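Local coordinates for protein beta 1-3 glucanase (Clostridium beijerinckii NCIMB 8052, PDB 5H4E) that probably hydrolyses the beta-1,3-glucosidic bonds of glucans, acting as a glycoside hydrolase family 64 beta-1,3-glucanase domain, at residues S228-N231 with D232-Y236; M52-S55 with D56-A59. One frame throughout, in Å; residues are numbered along the deposited sequence.

Contact 1 (S228-N231 with D232-Y236); sequences SYIN and DVYSY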
ATOM      1  N   SER A 228     -21.069  12.311   8.042  1.00 21.00           N
ATOM      2  CA  SER A 228     -21.529  13.679   8.266  1.00 21.46           C
ATOM      3  C   SER A 228     -20.622  14.687   7.556  1.00 23.36           C
ATOM      4  O   SER A 228     -21.104  15.676   6.992  1.00 22.50           O
ATOM      5  CB  SER A 228     -21.601  13.996   9.750  1.00 27.89           C
ATOM      6  OG  SER A 228     -21.941  15.369   9.917  1.00 34.24           O
ATOM      7  N   TYR A 229     -19.316  14.418   7.569  1.00 20.36           N
ATOM      8  CA  TYR A 229     -18.336  15.308   6.935  1.00 20.36           C
ATOM      9  C   TYR A 229     -18.549  15.275   5.437  1.00 21.24           C
ATOM     10  O   TYR A 229     -18.592  16.320   4.788  1.00 19.87           O
ATOM     11  CB  TYR A 229     -16.904  14.896   7.317  1.00 17.79           C
ATOM     12  CG  TYR A 229     -15.756  15.687   6.688  1.00 17.93           C
ATOM     13  CD1 TYR A 229     -15.753  17.083   6.674  1.00 16.37           C
ATOM     14  CD2 TYR A 229     -14.657  15.027   6.141  1.00 18.26           C
ATOM     15  CE1 TYR A 229     -14.692  17.795   6.117  1.00 17.15           C
ATOM     16  CE2 TYR A 229     -13.590  15.734   5.583  1.00 17.01           C
ATOM     17  CZ  TYR A 229     -13.616  17.122   5.578  1.00 18.54           C
ATOM     18  OH  TYR A 229     -12.574  17.843   5.022  1.00 19.33           O
ATOM     19  N   ILE A 230     -18.714  14.073   4.886  1.00 19.77           N
ATOM     20  CA  ILE A 230     -19.008  13.928   3.464  1.00 22.11           C
ATOM     21  C   ILE A 230     -20.261  14.718   3.087  1.00 22.25           C
ATOM     22  O   ILE A 230     -20.264  15.448   2.098  1.00 24.19           O
ATOM     23  CB  ILE A 230     -19.188  12.433   3.080  1.00 24.90           C
ATOM     24  CG1 ILE A 230     -17.830  11.728   3.080  1.00 20.07           C
ATOM     25  CG2 ILE A 230     -19.811  12.300   1.706  1.00 25.53           C
ATOM     26  CD1 ILE A 230     -17.940  10.235   3.211  1.00 17.82           C
ATOM     27  N   ASN A 231     -21.305  14.575   3.897  1.00 22.58           N
ATOM     28  CA  ASN A 231     -22.557  15.303   3.698  1.00 23.68           C
ATOM     29  C   ASN A 231     -22.345  16.817   3.702  1.00 24.65           C
ATOM     30  O   ASN A 231     -22.834  17.507   2.802  1.00 24.28           O
ATOM     31  CB  ASN A 231     -23.587  14.914   4.768  1.00 22.54           C
ATOM     32  CG  ASN A 231     -24.175  13.520   4.537  1.00 27.24           C
ATOM     33  OD1 ASN A 231     -24.257  13.060   3.407  1.00 26.71           O
ATOM     34  ND2 ASN A 231     -24.597  12.860   5.614  1.00 35.42           N
ATOM     35  N   ASP A 232     -21.609  17.319   4.699  1.00 20.69           N
ATOM     36  CA  ASP A 232     -21.349  18.760   4.815  1.00 21.56           C
ATOM     37  C   ASP A 232     -20.632  19.268   3.582  1.00 22.89           C
ATOM     38  O   ASP A 232     -20.983  20.316   3.029  1.00 22.15           O
ATOM     39  CB  ASP A 232     -20.503  19.084   6.056  1.00 22.78           C
ATOM     40  CG  ASP A 232     -21.262  18.909   7.345  1.00 23.89           C
ATOM     41  OD1 ASP A 232     -22.506  18.862   7.298  1.00 25.10           O
ATOM     42  OD2 ASP A 232     -20.611  18.835   8.406  1.00 23.15           O
ATOM     43  N   VAL A 233     -19.617  18.514   3.163  1.00 19.00           N
ATOM     44  CA  VAL A 233     -18.780  18.898   2.035  1.00 18.75           C
ATOM     45  C   VAL A 233     -19.564  18.912   0.723  1.00 21.66           C
ATOM     46  O   VAL A 233     -19.473  19.870  -0.055  1.00 21.76           O
ATOM     47  CB  VAL A 233     -17.544  17.956   1.911  1.00 20.23           C
ATOM     48  CG1 VAL A 233     -16.871  18.109   0.548  1.00 17.01           C
ATOM     49  CG2 VAL A 233     -16.561  18.241   3.039  1.00 17.54           C
ATOM     50  N   TYR A 234     -20.347  17.868   0.469  1.00 19.63           N
ATOM     51  CA  TYR A 234     -21.186  17.880  -0.736  1.00 22.58           C
ATOM     52  C   TYR A 234     -22.266  18.984  -0.715  1.00 24.34           C
ATOM     53  O   TYR A 234     -22.586  19.569  -1.753  1.00 23.86           O
ATOM     54  CB  TYR A 234     -21.824  16.510  -0.942  1.00 24.88           C
ATOM     55  CG  TYR A 234     -20.997  15.631  -1.839  1.00 22.49           C
ATOM     56  CD1 TYR A 234     -19.661  15.354  -1.540  1.00 28.54           C
ATOM     57  CD2 TYR A 234     -21.533  15.093  -3.002  1.00 25.30           C
ATOM     58  CE1 TYR A 234     -18.890  14.538  -2.377  1.00 24.43           C
ATOM     59  CE2 TYR A 234     -20.773  14.286  -3.839  1.00 26.60           C
ATOM     60  CZ  TYR A 234     -19.460  14.011  -3.524  1.00 27.63           C
ATOM     61  OH  TYR A 234     -18.723  13.209  -4.364  1.00 23.02           O
ATOM     62  N   SER A 235     -22.797  19.277   0.466  1.00 22.04           N
ATOM     63  CA  SER A 235     -23.789  20.340   0.628  1.00 25.58           C
ATOM     64  C   SER A 235     -23.150  21.704   0.366  1.00 25.24           C
ATOM     65  O   SER A 235     -23.702  22.548  -0.357  1.00 24.66           O
ATOM     66  CB  SER A 235     -24.397  20.277   2.033  1.00 25.99           C
ATOM     67  OG  SER A 235     -25.314  21.335   2.272  1.00 34.18           O
ATOM     68  N   TYR A 236     -21.967  21.902   0.938  1.00 21.80           N
ATOM     69  CA  TYR A 236     -21.216  23.136   0.769  1.00 21.48           C
ATOM     70  C   TYR A 236     -20.899  23.413  -0.699  1.00 24.49           C
ATOM     71  O   TYR A 236     -21.167  24.507  -1.193  1.00 22.89           O
ATOM     72  CB  TYR A 236     -19.923  23.081   1.596  1.00 18.09           C
ATOM     73  CG  TYR A 236     -19.150  24.378   1.578  1.00 17.54           C
ATOM     74  CD1 TYR A 236     -19.529  25.443   2.397  1.00 19.32           C
ATOM     75  CD2 TYR A 236     -18.059  24.550   0.728  1.00 19.33           C
ATOM     76  CE1 TYR A 236     -18.831  26.647   2.375  1.00 19.45           C
ATOM     77  CE2 TYR A 236     -17.348  25.753   0.700  1.00 21.58           C
ATOM     78  CZ  TYR A 236     -17.739  26.792   1.528  1.00 21.76           C
ATOM     79  OH  TYR A 236     -17.044  27.983   1.497  1.00 25.48           O
TER
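Helix 227-236 is amphipathic, and one of its turns is clasped on the buried face by Tyr229 and Val233, four residues apart. The CG2 methyl of Val233 lies over one face of the Tyr229 ring, 4.1 Å from its centroid and 28° off the ring normal, a CH-pi contact. Its closest ring atom is Tyr229 CE1, at 3.6 Å from Val233 CG2. Val233 holds CG1 anti to its backbone N (chi1 165°), which leaves CG2 beside that nitrogen, facing back down the helix to the ring. Beyond this pair, Tyr229 stacks on His310 and its OH bonds to Met312 N, while Ile230 and Val233 both rest on Phe307 of helix 294-309. Tyr234 turns its ring edge-to-face with Phe260, and its OH is bonded to Gly275 O.

The backbone is regular alpha helix: Val233 N to Tyr229 O is 2.9 Å, and Tyr234 N to Ile230 O is also 2.9 Å, with an N-H...O angle of 172°. On the more exposed side, Asn231 OD1 bonds to Lys276 NZ. The helix is therefore anchored by apolar and aromatic contact on its inner side, with the hydroxyls of Tyr229 and Tyr234 bonded to backbone atoms outside the helix.

Contact 2 (M52-S55 with D56-A59); sequences MKIS and DNDA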
ATOM      1  N   MET A  52       3.787 -18.143 -13.066  1.00 27.07           N
ATOM      2  CA  MET A  52       3.060 -18.955 -12.103  1.00 31.34           C
ATOM      3  C   MET A  52       2.196 -19.965 -12.845  1.00 32.20           C
ATOM      4  O   MET A  52       1.560 -19.641 -13.852  1.00 33.05           O
ATOM      5  CB  MET A  52       2.178 -18.104 -11.191  1.00 32.50           C
ATOM      6  CG  MET A  52       2.918 -17.171 -10.262  1.00 28.66           C
ATOM      7  SD  MET A  52       1.728 -16.362  -9.180  1.00 26.29           S
ATOM      8  CE  MET A  52       2.743 -15.045  -8.514  1.00 23.35           C
ATOM      9  N   LYS A  53       2.165 -21.180 -12.329  1.00 34.38           N
ATOM     10  CA  LYS A  53       1.266 -22.199 -12.838  1.00 40.00           C
ATOM     11  C   LYS A  53       0.510 -22.854 -11.680  1.00 40.16           C
ATOM     12  O   LYS A  53       1.108 -23.167 -10.644  1.00 33.22           O
ATOM     13  CB  LYS A  53       2.045 -23.240 -13.642  1.00 34.12           C
ATOM     14  CG  LYS A  53       3.209 -23.881 -12.903  1.00 33.98           C
ATOM     15  CD  LYS A  53       3.942 -24.850 -13.820  1.00 36.41           C
ATOM     16  CE  LYS A  53       5.430 -24.921 -13.524  1.00 32.02           C
ATOM     17  NZ  LYS A  53       5.780 -25.669 -12.266  1.00 36.88           N
ATOM     18  N   ILE A  54      -0.795 -23.062 -11.866  1.00 39.65           N
ATOM     19  CA  ILE A  54      -1.646 -23.716 -10.860  1.00 37.96           C
ATOM     20  C   ILE A  54      -1.005 -24.965 -10.232  1.00 33.29           C
ATOM     21  O   ILE A  54      -1.237 -25.282  -9.067  1.00 35.47           O
ATOM     22  CB  ILE A  54      -3.018 -24.115 -11.458  1.00 38.95           C
ATOM     23  CG1 ILE A  54      -3.993 -24.486 -10.346  1.00 35.81           C
ATOM     24  CG2 ILE A  54      -2.889 -25.262 -12.457  1.00 40.31           C
ATOM     25  CD1 ILE A  54      -4.601 -23.283  -9.689  1.00 38.47           C
ATOM     26  N   SER A  55      -0.168 -25.655 -10.994  1.00 37.48           N
ATOM     27  CA  SER A  55       0.471 -26.867 -10.510  1.00 32.71           C
ATOM     28  C   SER A  55       1.517 -26.601  -9.422  1.00 35.03           C
ATOM     29  O   SER A  55       1.967 -27.525  -8.750  1.00 34.27           O
ATOM     30  CB  SER A  55       1.094 -27.621 -11.691  1.00 38.29           C
ATOM     31  OG  SER A  55       1.488 -26.736 -12.728  1.00 34.87           O
ATOM     32  N   ASP A  56       1.892 -25.337  -9.236  1.00 36.15           N
ATOM     33  CA  ASP A  56       2.887 -24.976  -8.224  1.00 33.29           C
ATOM     34  C   ASP A  56       2.423 -25.246  -6.789  1.00 34.20           C
ATOM     35  O   ASP A  56       3.249 -25.466  -5.902  1.00 36.54           O
ATOM     36  CB  ASP A  56       3.282 -23.502  -8.373  1.00 34.61           C
ATOM     37  CG  ASP A  56       4.170 -23.261  -9.580  1.00 35.57           C
ATOM     38  OD1 ASP A  56       4.975 -24.166  -9.894  1.00 38.90           O
ATOM     39  OD2 ASP A  56       4.062 -22.182 -10.213  1.00 29.89           O
ATOM     40  N   ASN A  57       1.112 -25.243  -6.566  1.00 32.93           N
ATOM     41  CA  ASN A  57       0.560 -25.523  -5.238  1.00 31.04           C
ATOM     42  C   ASN A  57       0.922 -26.925  -4.738  1.00 34.61           C
ATOM     43  O   ASN A  57       1.053 -27.152  -3.535  1.00 36.22           O
ATOM     44  CB  ASN A  57      -0.961 -25.362  -5.248  1.00 30.03           C
ATOM     45  CG  ASN A  57      -1.401 -23.930  -5.477  1.00 32.95           C
ATOM     46  OD1 ASN A  57      -0.713 -22.979  -5.095  1.00 29.21           O
ATOM     47  ND2 ASN A  57      -2.558 -23.767  -6.099  1.00 29.38           N
ATOM     48  N   ASP A  58       1.103 -27.863  -5.664  1.00 40.53           N
ATOM     49  CA  ASP A  58       1.297 -29.267  -5.296  1.00 40.41           C
ATOM     50  C   ASP A  58       2.698 -29.797  -5.582  1.00 44.69           C
ATOM     51  O   ASP A  58       3.031 -30.912  -5.180  1.00 46.86           O
ATOM     52  CB  ASP A  58       0.283 -30.147  -6.028  1.00 45.36           C
ATOM     53  CG  ASP A  58      -1.142 -29.800  -5.688  1.00 39.63           C
ATOM     54  OD1 ASP A  58      -1.438 -29.636  -4.484  1.00 42.94           O
ATOM     55  OD2 ASP A  58      -1.968 -29.693  -6.625  1.00 47.42           O
ATOM     56  N   ALA A  59       3.510 -29.002  -6.273  1.00 40.97           N
ATOM     57  CA  ALA A  59       4.865 -29.411  -6.637  1.00 45.59           C
ATOM     58  C   ALA A  59       5.730 -29.725  -5.413  1.00 42.56           C
ATOM     59  O   ALA A  59       5.369 -29.402  -4.285  1.00 46.08           O
ATOM     60  CB  ALA A  59       5.524 -28.329  -7.489  1.00 40.40           C
TER
HETATM   61  O   HOH W   1      -3.871 -26.230  -7.090  1.00 33.37           O
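Asp56 OD2 accepts two hydrogen bonds, from the backbone N of Lys53 and from the OH of Tyr77, in a loop that follows strand 49-51. The Lys53 N to Asp56 OD2 bond is 3.0 Å long and nearly straight (169°), although the donor sits well above the carboxylate plane. The other oxygen serves the side chain of the same lysine: Lys53 NZ reaches Asp56 OD1 at 2.9 Å, on the syn side but 30° out of the carboxylate plane, in a salt bridge. Lys53 gets there by wrapping round the acid. A chi1 of 54° places Lys53 CG between its backbone N and carbonyl carbon, 3.3 Å from Asp56 OD2, and bends at chi3 and chi4 then bring the ammonium over to OD1, so that the two side chains cross at about a right angle.

The main chain closes the same turn in the opposite sense, Asp56 N bonding to Lys53 O at 2.7 Å. This link spans three residues, as expected of the 3-10 segment 54-57. Asn57 N adds a weak 3.4 Å bond to Ile54 O, and Ser55 O receives Asp58 N at 3.2 Å. A water accepts from Asn57 ND2 at 3.0 Å and donates weakly to Ile54 O, while ND2 is also bonded to Val109 O. Asp58 reaches Asn73 through OD1.

With both oxygens bonded, the Asp56 carboxylate is probably held against rotation. The adjacent ammonium and the two donors on OD2 would probably favour its ionised form, so one acidic side chain locks the turn and ties it to Tyr77.

Contacts 1 and 2 are both local and partly buried, but they lie on opposite sides of the chain's centre, with their own centres about 50 Å apart, and share no element. Contact 1 belongs to a regular helix, whose four-residue spacing lines up apolar and aromatic groups on one face against helix 294-309 and the sheet that includes strand 259-264. Contact 2 belongs to a short 3-10 turn in the loop between strands 49-51 and 63-67, where three-residue spacing and a charged pair do the holding. Side-chain contact is mostly apolar in the first, over ordinary helical backbone bonds, whereas side-chain bonding in the second is polar and ionic.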